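PDB 6GRH: microcin B17-processing protein McbC from Escherichia coli str. K-12 substr. MG1655, which acts as an FMN-binding oxidoreductase required to process the inactive microcin B17 precursor, McbA, into the active antibiotic peptide. Local coordinates for residues Val116-Pro121 with Leu153-Ala158; Asn106-Pro111 with Leu189-Ile194; Arg98-Leu103 with Pro185-Val190. All blocks are in the same frame, centred on the assembly; numbering follows the deposited sequence. Where two conformers were deposited one is given.

Contact 1 of 3, residues Val116-Pro121 with Leu153-Ala158. With FMN (flavin mononucleotide), chain O.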
loop_
_atom_site.group_PDB
_atom_site.type_symbol
_atom_site.label_atom_id
_atom_site.label_comp_id
_atom_site.label_asym_id
_atom_site.label_seq_id
_atom_site.Cartn_x
_atom_site.Cartn_y
_atom_site.Cartn_z
ATOM N N VAL D 116 -20.768 -26.885 20.179
ATOM C CA VAL D 116 -20.224 -25.942 19.197
ATOM C C VAL D 116 -18.727 -25.612 19.353
ATOM O O VAL D 116 -18.215 -24.731 18.630
ATOM C CB VAL D 116 -21.040 -24.633 19.161
ATOM C CG1 VAL D 116 -22.519 -24.953 18.951
ATOM C CG2 VAL D 116 -20.800 -23.784 20.422
ATOM N N ARG D 117 -18.038 -26.265 20.284
ATOM C CA ARG D 117 -16.602 -26.073 20.395
ATOM C C ARG D 117 -15.920 -26.906 19.303
ATOM O O ARG D 117 -16.496 -27.873 18.805
ATOM C CB ARG D 117 -16.137 -26.402 21.807
ATOM C CG ARG D 117 -16.811 -25.488 22.842
ATOM C CD ARG D 117 -16.120 -25.486 24.198
ATOM N NE ARG D 117 -14.688 -25.236 24.083
ATOM C CZ ARG D 117 -13.770 -26.185 24.200
ATOM N NH1 ARG D 117 -14.144 -27.433 24.435
ATOM N NH2 ARG D 117 -12.490 -25.898 24.080
ATOM N N ARG D 118 -14.760 -26.451 18.849
ATOM C CA ARG D 118 -13.952 -27.170 17.858
ATOM C C ARG D 118 -12.592 -27.530 18.436
ATOM O O ARG D 118 -12.154 -26.929 19.415
ATOM C CB ARG D 118 -13.762 -26.287 16.639
ATOM C CG ARG D 118 -15.062 -25.784 16.058
ATOM C CD ARG D 118 -14.814 -25.056 14.746
ATOM N NE ARG D 118 -15.910 -24.150 14.469
ATOM C CZ ARG D 118 -16.163 -23.572 13.304
ATOM N NH1 ARG D 118 -15.379 -23.765 12.244
ATOM N NH2 ARG D 118 -17.221 -22.773 13.221
ATOM N N PRO D 119 -11.899 -28.499 17.814
ATOM C CA PRO D 119 -10.566 -28.924 18.283
ATOM C C PRO D 119 -9.434 -27.941 17.974
ATOM O O PRO D 119 -8.262 -28.294 18.135
ATOM C CB PRO D 119 -10.346 -30.259 17.556
ATOM C CG PRO D 119 -11.194 -30.176 16.345
ATOM C CD PRO D 119 -12.385 -29.352 16.707
ATOM N N TYR D 120 -9.779 -26.732 17.520
ATOM C CA TYR D 120 -8.802 -25.664 17.313
ATOM C C TYR D 120 -9.466 -24.363 17.765
ATOM O O TYR D 120 -10.672 -24.179 17.577
ATOM C CB TYR D 120 -8.310 -25.610 15.858
ATOM C CG TYR D 120 -9.393 -25.341 14.838
ATOM C CD1 TYR D 120 -10.252 -26.350 14.410
ATOM C CD2 TYR D 120 -9.558 -24.062 14.307
ATOM C CE1 TYR D 120 -11.257 -26.092 13.494
ATOM C CE2 TYR D 120 -10.552 -23.796 13.393
ATOM C CZ TYR D 120 -11.403 -24.804 12.993
ATOM O OH TYR D 120 -12.398 -24.504 12.086
ATOM N N PRO D 121 -8.693 -23.478 18.407
ATOM C CA PRO D 121 -9.253 -22.206 18.867
ATOM C C PRO D 121 -9.367 -21.181 17.735
ATOM O O PRO D 121 -8.892 -21.413 16.627
ATOM C CB PRO D 121 -8.230 -21.763 19.922
ATOM C CG PRO D 121 -6.929 -22.243 19.356
ATOM C CD PRO D 121 -7.234 -23.538 18.628
ATOM N N LEU D 153 -19.215 -28.434 6.950
ATOM C CA LEU D 153 -19.839 -27.638 8.010
ATOM C C LEU D 153 -19.438 -28.282 9.329
ATOM O O LEU D 153 -19.999 -29.318 9.708
ATOM C CB LEU D 153 -21.362 -27.590 7.841
ATOM C CG LEU D 153 -21.912 -27.042 6.522
ATOM C CD1 LEU D 153 -23.424 -27.212 6.456
ATOM C CD2 LEU D 153 -21.536 -25.570 6.338
ATOM N N PRO D 154 -18.458 -27.690 10.044
ATOM C CA PRO D 154 -17.890 -28.386 11.209
ATOM C C PRO D 154 -18.779 -28.519 12.449
ATOM O O PRO D 154 -18.526 -29.400 13.274
ATOM C CB PRO D 154 -16.647 -27.561 11.548
ATOM C CG PRO D 154 -16.528 -26.528 10.472
ATOM C CD PRO D 154 -17.897 -26.335 9.912
ATOM N N LEU D 155 -19.787 -27.660 12.586
ATOM C CA LEU D 155 -20.700 -27.719 13.720
ATOM C C LEU D 155 -21.867 -28.639 13.402
ATOM O O LEU D 155 -22.226 -29.445 14.234
ATOM C CB LEU D 155 -21.178 -26.316 14.112
ATOM C CG LEU D 155 -20.039 -25.358 14.479
ATOM C CD1 LEU D 155 -20.586 -24.020 14.967
ATOM C CD2 LEU D 155 -19.133 -25.982 15.525
ATOM N N SER D 156 -22.421 -28.543 12.187
ATOM C CA SER D 156 -23.462 -29.482 11.736
ATOM C C SER D 156 -22.895 -30.900 11.492
ATOM O O SER D 156 -23.633 -31.885 11.555
ATOM C CB SER D 156 -24.118 -28.996 10.440
ATOM O OG SER D 156 -24.690 -27.716 10.567
ATOM N N GLN D 157 -21.588 -30.988 11.214
ATOM C CA GLN D 157 -20.917 -32.251 10.861
ATOM C C GLN D 157 -21.579 -32.832 9.622
ATOM O O GLN D 157 -22.188 -33.898 9.645
ATOM C CB GLN D 157 -20.870 -33.225 12.053
ATOM C CG GLN D 157 -20.130 -32.595 13.232
ATOM C CD GLN D 157 -19.762 -33.550 14.345
ATOM O OE1 GLN D 157 -19.477 -34.717 14.114
ATOM N NE2 GLN D 157 -19.724 -33.026 15.578
ATOM N N ALA D 158 -21.490 -32.052 8.554
ATOM C CA ALA D 158 -22.196 -32.339 7.319
ATOM C C ALA D 158 -21.447 -31.721 6.147
ATOM O O ALA D 158 -20.621 -30.820 6.329
ATOM C CB ALA D 158 -23.620 -31.805 7.400
HETATM N N1 FMN O . -8.768 -14.942 24.028
HETATM C C2 FMN O . -8.726 -13.814 24.784
HETATM O O2 FMN O . -9.347 -13.824 25.862
HETATM N N3 FMN O . -8.044 -12.707 24.403
HETATM C C4 FMN O . -7.346 -12.656 23.244
HETATM O O4 FMN O . -6.712 -11.632 22.908
HETATM C C4A FMN O . -7.353 -13.844 22.354
HETATM N N5 FMN O . -6.695 -13.871 21.171
HETATM C C5A FMN O . -6.712 -14.983 20.389
HETATM C C6 FMN O . -6.011 -14.978 19.187
HETATM C C7 FMN O . -6.002 -16.091 18.353
HETATM C C7M FMN O . -5.236 -16.053 17.053
HETATM C C8 FMN O . -6.740 -17.317 18.755
HETATM C C8M FMN O . -6.735 -18.527 17.865
HETATM C C9 FMN O . -7.444 -17.341 19.960
HETATM C C9A FMN O . -7.463 -16.214 20.808
HETATM N N10 FMN O . -8.167 -16.198 22.046
HETATM C C10 FMN O . -8.125 -15.020 22.833
HETATM C "C1'" FMN O . -8.922 -17.357 22.538
HETATM C "C2'" FMN O . -10.291 -17.387 21.897
HETATM O "O2'" FMN O . -11.088 -16.309 22.426
HETATM C "C3'" FMN O . -10.933 -18.762 22.116
HETATM O "O3'" FMN O . -10.198 -19.760 21.396
HETATM C "C4'" FMN O . -12.396 -18.816 21.683
HETATM O "O4'" FMN O . -13.157 -17.906 22.478
HETATM C "C5'" FMN O . -13.030 -20.196 21.834
HETATM O "O5'" FMN O . -12.920 -20.615 23.193
HETATM P P FMN O . -12.169 -21.976 23.582
HETATM O O1P FMN O . -10.739 -21.835 23.114
HETATM O O2P FMN O . -12.283 -22.006 25.093
HETATM O O3P FMN O . -12.992 -22.999 22.863
HETATM O O HOH W 1 -18.091 -29.455 16.165
#
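The carbonyl oxygen of P154 probably accepts hydrogen bonds from S109 OG and from a water 2.9 Å from P154 O; that water may also reach R117 O, weakly. Beside this link the side chain of R118 is extended from CG to NE (chi2 -173°), which carries its guanidinium over to the 153-158 turn. The pyrrolidine ring of P154 lies against one face of that group, with P154 CG 3.5 Å from R118 NH1. L155 runs across the arginine at about a right angle; its CD2 branch sits 3.9 Å from R118 NE and also packs 3.5 Å from V116 O. R118 NH1 donates to Y120 OH at 3.1 Å, the hydroxyl lying 20° out of the guanidinium plane, while the ring of Y127 adds a cation-pi contact. R117 turns away from the turn, and in the conformer described a bend at chi3 (51°) presents the guanidinium edge to the FMN phosphate: O3P accepts from R117 NE at 3.1 Å and from R117 NH2 at 3.2 Å. R82, R181 and R233 of the second subunit also bind this FMN, so the site is built at the interface with that subunit of the nitroreductase-like protein. Neighbouring arginines thus do different work: in that conformer R117 probably neutralises part of the phosphate charge, whereas R118 keeps its cation buried among aliphatic carbons and tyrosines.

Contact 2 of 3, residues Asn106-Pro111 with Leu189-Ile194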
loop_
_atom_site.group_PDB
_atom_site.type_symbol
_atom_site.label_atom_id
_atom_site.label_comp_id
_atom_site.label_asym_id
_atom_site.label_seq_id
_atom_site.Cartn_x
_atom_site.Cartn_y
_atom_site.Cartn_z
ATOM N N ASN D 106 -12.691 -35.689 13.009
ATOM C CA ASN D 106 -11.587 -35.626 13.977
ATOM C C ASN D 106 -10.743 -34.353 13.900
ATOM O O ASN D 106 -10.399 -33.792 14.935
ATOM C CB ASN D 106 -10.709 -36.867 13.856
ATOM C CG ASN D 106 -11.392 -38.095 14.409
ATOM O OD1 ASN D 106 -11.459 -38.280 15.639
ATOM N ND2 ASN D 106 -11.949 -38.922 13.516
ATOM N N ALA D 107 -10.427 -33.886 12.684
ATOM C CA ALA D 107 -9.635 -32.670 12.516
ATOM C C ALA D 107 -10.358 -31.391 12.890
ATOM O O ALA D 107 -9.716 -30.474 13.392
ATOM C CB ALA D 107 -9.102 -32.544 11.085
ATOM N N PHE D 108 -11.664 -31.314 12.618
ATOM C CA PHE D 108 -12.383 -30.019 12.623
ATOM C C PHE D 108 -13.614 -29.924 13.537
ATOM O O PHE D 108 -14.164 -28.820 13.717
ATOM C CB PHE D 108 -12.802 -29.644 11.187
ATOM C CG PHE D 108 -11.700 -29.756 10.181
ATOM C CD1 PHE D 108 -10.477 -29.114 10.387
ATOM C CD2 PHE D 108 -11.871 -30.490 9.017
ATOM C CE1 PHE D 108 -9.446 -29.232 9.470
ATOM C CE2 PHE D 108 -10.845 -30.594 8.091
ATOM C CZ PHE D 108 -9.636 -29.970 8.308
ATOM N N SER D 109 -14.047 -31.049 14.106
ATOM C CA SER D 109 -15.304 -31.098 14.854
ATOM C C SER D 109 -15.118 -31.707 16.233
ATOM O O SER D 109 -14.179 -32.481 16.492
ATOM C CB SER D 109 -16.362 -31.888 14.076
ATOM O OG SER D 109 -16.646 -31.275 12.827
ATOM N N SER D 110 -16.050 -31.357 17.112
ATOM C CA SER D 110 -16.116 -31.935 18.443
ATOM C C SER D 110 -16.611 -33.377 18.350
ATOM O O SER D 110 -17.435 -33.703 17.480
ATOM C CB SER D 110 -17.062 -31.114 19.335
ATOM O OG SER D 110 -17.401 -31.807 20.512
ATOM N N PRO D 111 -16.130 -34.248 19.248
ATOM C CA PRO D 111 -16.722 -35.590 19.320
ATOM C C PRO D 111 -18.203 -35.585 19.710
ATOM O O PRO D 111 -18.923 -36.522 19.374
ATOM C CB PRO D 111 -15.885 -36.315 20.384
ATOM C CG PRO D 111 -15.120 -35.270 21.092
ATOM C CD PRO D 111 -15.024 -34.068 20.203
ATOM N N LEU D 189 -8.031 -31.000 0.621
ATOM C CA LEU D 189 -8.751 -29.991 1.386
ATOM C C LEU D 189 -8.231 -28.640 0.932
ATOM O O LEU D 189 -7.021 -28.473 0.721
ATOM C CB LEU D 189 -8.594 -30.188 2.892
ATOM C CG LEU D 189 -9.169 -31.491 3.455
ATOM C CD1 LEU D 189 -8.888 -31.547 4.942
ATOM C CD2 LEU D 189 -10.662 -31.634 3.144
ATOM N N VAL D 190 -9.145 -27.689 0.762
ATOM C CA VAL D 190 -8.810 -26.315 0.425
ATOM C C VAL D 190 -9.335 -25.401 1.543
ATOM O O VAL D 190 -10.531 -25.404 1.848
ATOM C CB VAL D 190 -9.400 -25.904 -0.929
ATOM C CG1 VAL D 190 -8.930 -24.507 -1.311
ATOM C CG2 VAL D 190 -9.013 -26.878 -2.023
ATOM N N TYR D 191 -8.434 -24.653 2.172
ATOM C CA TYR D 191 -8.767 -23.793 3.295
ATOM C C TYR D 191 -8.903 -22.377 2.770
ATOM O O TYR D 191 -7.959 -21.867 2.162
ATOM C CB TYR D 191 -7.678 -23.855 4.377
ATOM C CG TYR D 191 -7.439 -25.219 4.919
ATOM C CD1 TYR D 191 -8.055 -25.634 6.104
ATOM C CD2 TYR D 191 -6.605 -26.136 4.240
ATOM C CE1 TYR D 191 -7.853 -26.924 6.597
ATOM C CE2 TYR D 191 -6.373 -27.422 4.737
ATOM C CZ TYR D 191 -7.001 -27.810 5.916
ATOM O OH TYR D 191 -6.782 -29.048 6.441
ATOM N N CYS D 192 -10.053 -21.750 3.014
ATOM C CA CYS D 192 -10.386 -20.458 2.429
ATOM C C CYS D 192 -10.756 -19.428 3.488
ATOM O O CYS D 192 -11.488 -19.728 4.417
ATOM C CB CYS D 192 -11.559 -20.601 1.477
ATOM S SG CYS D 192 -11.201 -21.717 0.101
ATOM N N ILE D 193 -10.270 -18.211 3.297
ATOM C CA ILE D 193 -10.579 -17.087 4.153
ATOM C C ILE D 193 -11.787 -16.318 3.603
ATOM O O ILE D 193 -11.815 -15.969 2.423
ATOM C CB ILE D 193 -9.386 -16.119 4.298
ATOM C CG1 ILE D 193 -9.710 -15.025 5.335
ATOM C CG2 ILE D 193 -8.950 -15.490 2.978
ATOM C CD1 ILE D 193 -8.525 -14.144 5.627
ATOM N N ILE D 194 -12.759 -16.043 4.464
ATOM C CA ILE D 194 -13.822 -15.095 4.143
ATOM C C ILE D 194 -13.350 -13.736 4.649
ATOM O O ILE D 194 -13.319 -13.513 5.859
ATOM C CB ILE D 194 -15.156 -15.495 4.801
ATOM C CG1 ILE D 194 -15.562 -16.880 4.312
ATOM C CG2 ILE D 194 -16.236 -14.445 4.483
ATOM C CD1 ILE D 194 -16.833 -17.371 4.945
#
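F108, the last residue of helix 97-108, meets L189 and Y191 of strand 187-194, joining the helix end to an inner strand of the antiparallel sheet of this nitroreductase-family fold. The two strand residues are two apart and both reach the helix-facing side, so they receive the phenylalanine together. F108 presents its ring edge: CZ is the leading atom, and both L189 CD1 and Y191 OH lie near the ring plane. With CG anti to its own carbonyl carbon (chi1 -49°), F108 sends the ring out from the last helical turn toward the sheet. L189 comes from the opposite direction, its CD1 branch 3.8 Å from F108 CZ and touching CE2 as well. Y191 crosses F108 at about a right angle; its CE1 is 3.9 Å from F108 CZ. The methyl of A107, the preceding helix residue, lies 3.6 Å above the centre of one face of the F108 ring, backing it from within the helix. All three main side chains are buried. Y191 also packs against T214, Y218 and A221 of helix 204-227, and the strand itself is hydrogen-bonded between strands 129-135 and 254-263. The polar end of the tyrosine is provided for by strand 254-263, where Q260 OE1 is hydrogen-bonded to Y191 OH. That same hydroxyl oxygen has the closest approach to the phenylalanine, a van der Waals contact of 3.5 Å between Y191 OH and F108 CZ.

Contact 3 of 3, residues Arg98-Leu103 with Pro185-Val190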
loop_
_atom_site.group_PDB
_atom_site.type_symbol
_atom_site.label_atom_id
_atom_site.label_comp_id
_atom_site.label_asym_id
_atom_site.label_seq_id
_atom_site.Cartn_x
_atom_site.Cartn_y
_atom_site.Cartn_z
ATOM N N ARG D 98 -15.843 -43.268 4.137
ATOM C CA ARG D 98 -15.612 -43.521 5.571
ATOM C C ARG D 98 -14.271 -42.962 6.065
ATOM O O ARG D 98 -14.191 -42.374 7.137
ATOM C CB ARG D 98 -15.722 -45.030 5.869
ATOM N N THR D 99 -13.232 -43.115 5.258
ATOM C CA THR D 99 -11.914 -42.572 5.575
ATOM C C THR D 99 -11.908 -41.039 5.565
ATOM O O THR D 99 -11.328 -40.398 6.454
ATOM C CB THR D 99 -10.855 -43.129 4.612
ATOM O OG1 THR D 99 -10.776 -44.542 4.787
ATOM C CG2 THR D 99 -9.471 -42.524 4.869
ATOM N N ILE D 100 -12.573 -40.450 4.577
ATOM C CA ILE D 100 -12.604 -38.984 4.440
ATOM C C ILE D 100 -13.443 -38.370 5.584
ATOM O O ILE D 100 -13.044 -37.374 6.195
ATOM C CB ILE D 100 -13.116 -38.554 3.042
ATOM C CG1 ILE D 100 -12.212 -39.128 1.929
ATOM C CG2 ILE D 100 -13.181 -37.043 2.935
ATOM C CD1 ILE D 100 -12.748 -38.969 0.516
ATOM N N GLU D 101 -14.579 -39.000 5.890
ATOM C CA GLU D 101 -15.415 -38.609 7.037
ATOM C C GLU D 101 -14.666 -38.630 8.366
ATOM O O GLU D 101 -14.826 -37.730 9.174
ATOM C CB GLU D 101 -16.642 -39.510 7.133
ATOM C CG GLU D 101 -17.679 -39.243 6.052
ATOM C CD GLU D 101 -18.766 -40.289 5.984
ATOM O OE1 GLU D 101 -18.835 -41.146 6.891
ATOM O OE2 GLU D 101 -19.549 -40.258 5.010
ATOM N N LYS D 102 -13.851 -39.658 8.574
ATOM C CA LYS D 102 -12.989 -39.765 9.744
ATOM C C LYS D 102 -12.015 -38.603 9.827
ATOM O O LYS D 102 -11.791 -38.055 10.912
ATOM C CB LYS D 102 -12.162 -41.047 9.714
ATOM C CG LYS D 102 -12.799 -42.251 10.325
ATOM C CD LYS D 102 -11.741 -43.321 10.535
ATOM C CE LYS D 102 -12.352 -44.695 10.690
ATOM N NZ LYS D 102 -11.255 -45.674 10.943
ATOM N N LEU D 103 -11.406 -38.254 8.698
ATOM C CA LEU D 103 -10.492 -37.105 8.677
ATOM C C LEU D 103 -11.206 -35.833 9.141
ATOM O O LEU D 103 -10.714 -35.132 10.011
ATOM C CB LEU D 103 -9.889 -36.890 7.287
ATOM C CG LEU D 103 -8.959 -35.692 7.139
ATOM C CD1 LEU D 103 -7.751 -35.846 8.050
ATOM C CD2 LEU D 103 -8.545 -35.552 5.684
ATOM N N PRO D 185 -3.132 -37.775 -6.052
ATOM C CA PRO D 185 -3.837 -37.848 -4.779
ATOM C C PRO D 185 -5.315 -38.218 -4.958
ATOM O O PRO D 185 -5.889 -37.974 -6.016
ATOM C CB PRO D 185 -3.680 -36.444 -4.190
ATOM C CG PRO D 185 -2.921 -35.637 -5.177
ATOM C CD PRO D 185 -2.813 -36.401 -6.447
ATOM N N HIS D 186 -5.922 -38.787 -3.919
ATOM C CA HIS D 186 -7.350 -39.106 -3.923
ATOM C C HIS D 186 -8.232 -37.879 -3.738
ATOM O O HIS D 186 -9.285 -37.765 -4.358
ATOM C CB HIS D 186 -7.689 -40.131 -2.836
ATOM C CG HIS D 186 -7.295 -41.535 -3.183
ATOM N ND1 HIS D 186 -6.069 -42.073 -2.849
ATOM C CD2 HIS D 186 -7.969 -42.511 -3.829
ATOM C CE1 HIS D 186 -6.012 -43.325 -3.264
ATOM N NE2 HIS D 186 -7.149 -43.614 -3.872
ATOM N N PHE D 187 -7.823 -36.976 -2.857
ATOM C CA PHE D 187 -8.610 -35.794 -2.586
ATOM C C PHE D 187 -7.743 -34.689 -2.034
ATOM O O PHE D 187 -6.576 -34.915 -1.718
ATOM C CB PHE D 187 -9.789 -36.132 -1.643
ATOM C CG PHE D 187 -9.399 -36.503 -0.232
ATOM C CD1 PHE D 187 -9.048 -37.798 0.094
ATOM C CD2 PHE D 187 -9.467 -35.557 0.791
ATOM C CE1 PHE D 187 -8.740 -38.162 1.414
ATOM C CE2 PHE D 187 -9.132 -35.900 2.099
ATOM C CZ PHE D 187 -8.781 -37.218 2.407
ATOM N N ALA D 188 -8.316 -33.486 -1.970
ATOM C CA ALA D 188 -7.677 -32.350 -1.325
ATOM C C ALA D 188 -8.609 -31.664 -0.368
ATOM O O ALA D 188 -9.813 -31.730 -0.517
ATOM C CB ALA D 188 -7.196 -31.354 -2.362
ATOM N N LEU D 189 -8.031 -31.000 0.621
ATOM C CA LEU D 189 -8.751 -29.991 1.386
ATOM C C LEU D 189 -8.231 -28.640 0.932
ATOM O O LEU D 189 -7.021 -28.473 0.721
ATOM C CB LEU D 189 -8.594 -30.188 2.892
ATOM C CG LEU D 189 -9.169 -31.491 3.455
ATOM C CD1 LEU D 189 -8.888 -31.547 4.942
ATOM C CD2 LEU D 189 -10.662 -31.634 3.144
ATOM N N VAL D 190 -9.145 -27.689 0.762
ATOM C CA VAL D 190 -8.810 -26.315 0.425
ATOM C C VAL D 190 -9.335 -25.401 1.543
ATOM O O VAL D 190 -10.531 -25.404 1.848
ATOM C CB VAL D 190 -9.400 -25.904 -0.929
ATOM C CG1 VAL D 190 -8.930 -24.507 -1.311
ATOM C CG2 VAL D 190 -9.013 -26.878 -2.023
#
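I100 lies over one face of the F187 ring and L103 meets the edge of that ring, so one aromatic side chain is engaged from two directions by residues one helical turn apart. I100 and F187 slide past each other in opposite senses, and the CG1 methylene makes a CH-pi contact: I100 CG1 is 4.0 Å from the ring centroid of F187, 23° off the ring normal and displaced toward the rim at CE1. CD1 of the isoleucine follows over the CD1 side of the ring. L103, whose CG stands opposite the backbone N, comes in obliquely and sets CD2 near the ring plane, 3.6 Å from F187 CE2. F187 has CG between N and the carbonyl carbon (chi1 68°), which directs the ring at the helix. This is helix-on-sheet packing in the nitroreductase-type fold: helix 98-103 and strand 187-190 run nearly along each other, their axes 11.5 Å apart and inclined by 24°. The strand starts at a classic beta bulge, where H186 and F187 both face F262, and the rings of F187 and F262 stack. L133 of strand 129-135 adjoins both I100 and F187. Farther along the strand, the same L103 CD2 branch touches L189 CD1 at 4.1 Å.

How the contacts relate
Contacts 2 and 3 use the same helix and the same strand: helix 97-108 packs on strand 187-194, L189 and V190 belong to both contacts, and their centres are 11 Å apart. Contact 1 uses the loop that follows that helix, its centre 8 Å from that of contact 2; P119 CG touches A107 O at 3.3 Å, and Q157 NE2 makes a weak bond to S110 O. Contacts 1 and 3 do not touch, their nearest atoms being about 7 Å apart. Contact 1 binds FMN directly through the R117 and P121 loop, whereas the side chains of Y191 and L189 lie about 9 and 13 Å from a different bound FMN, not the one that R117 holds.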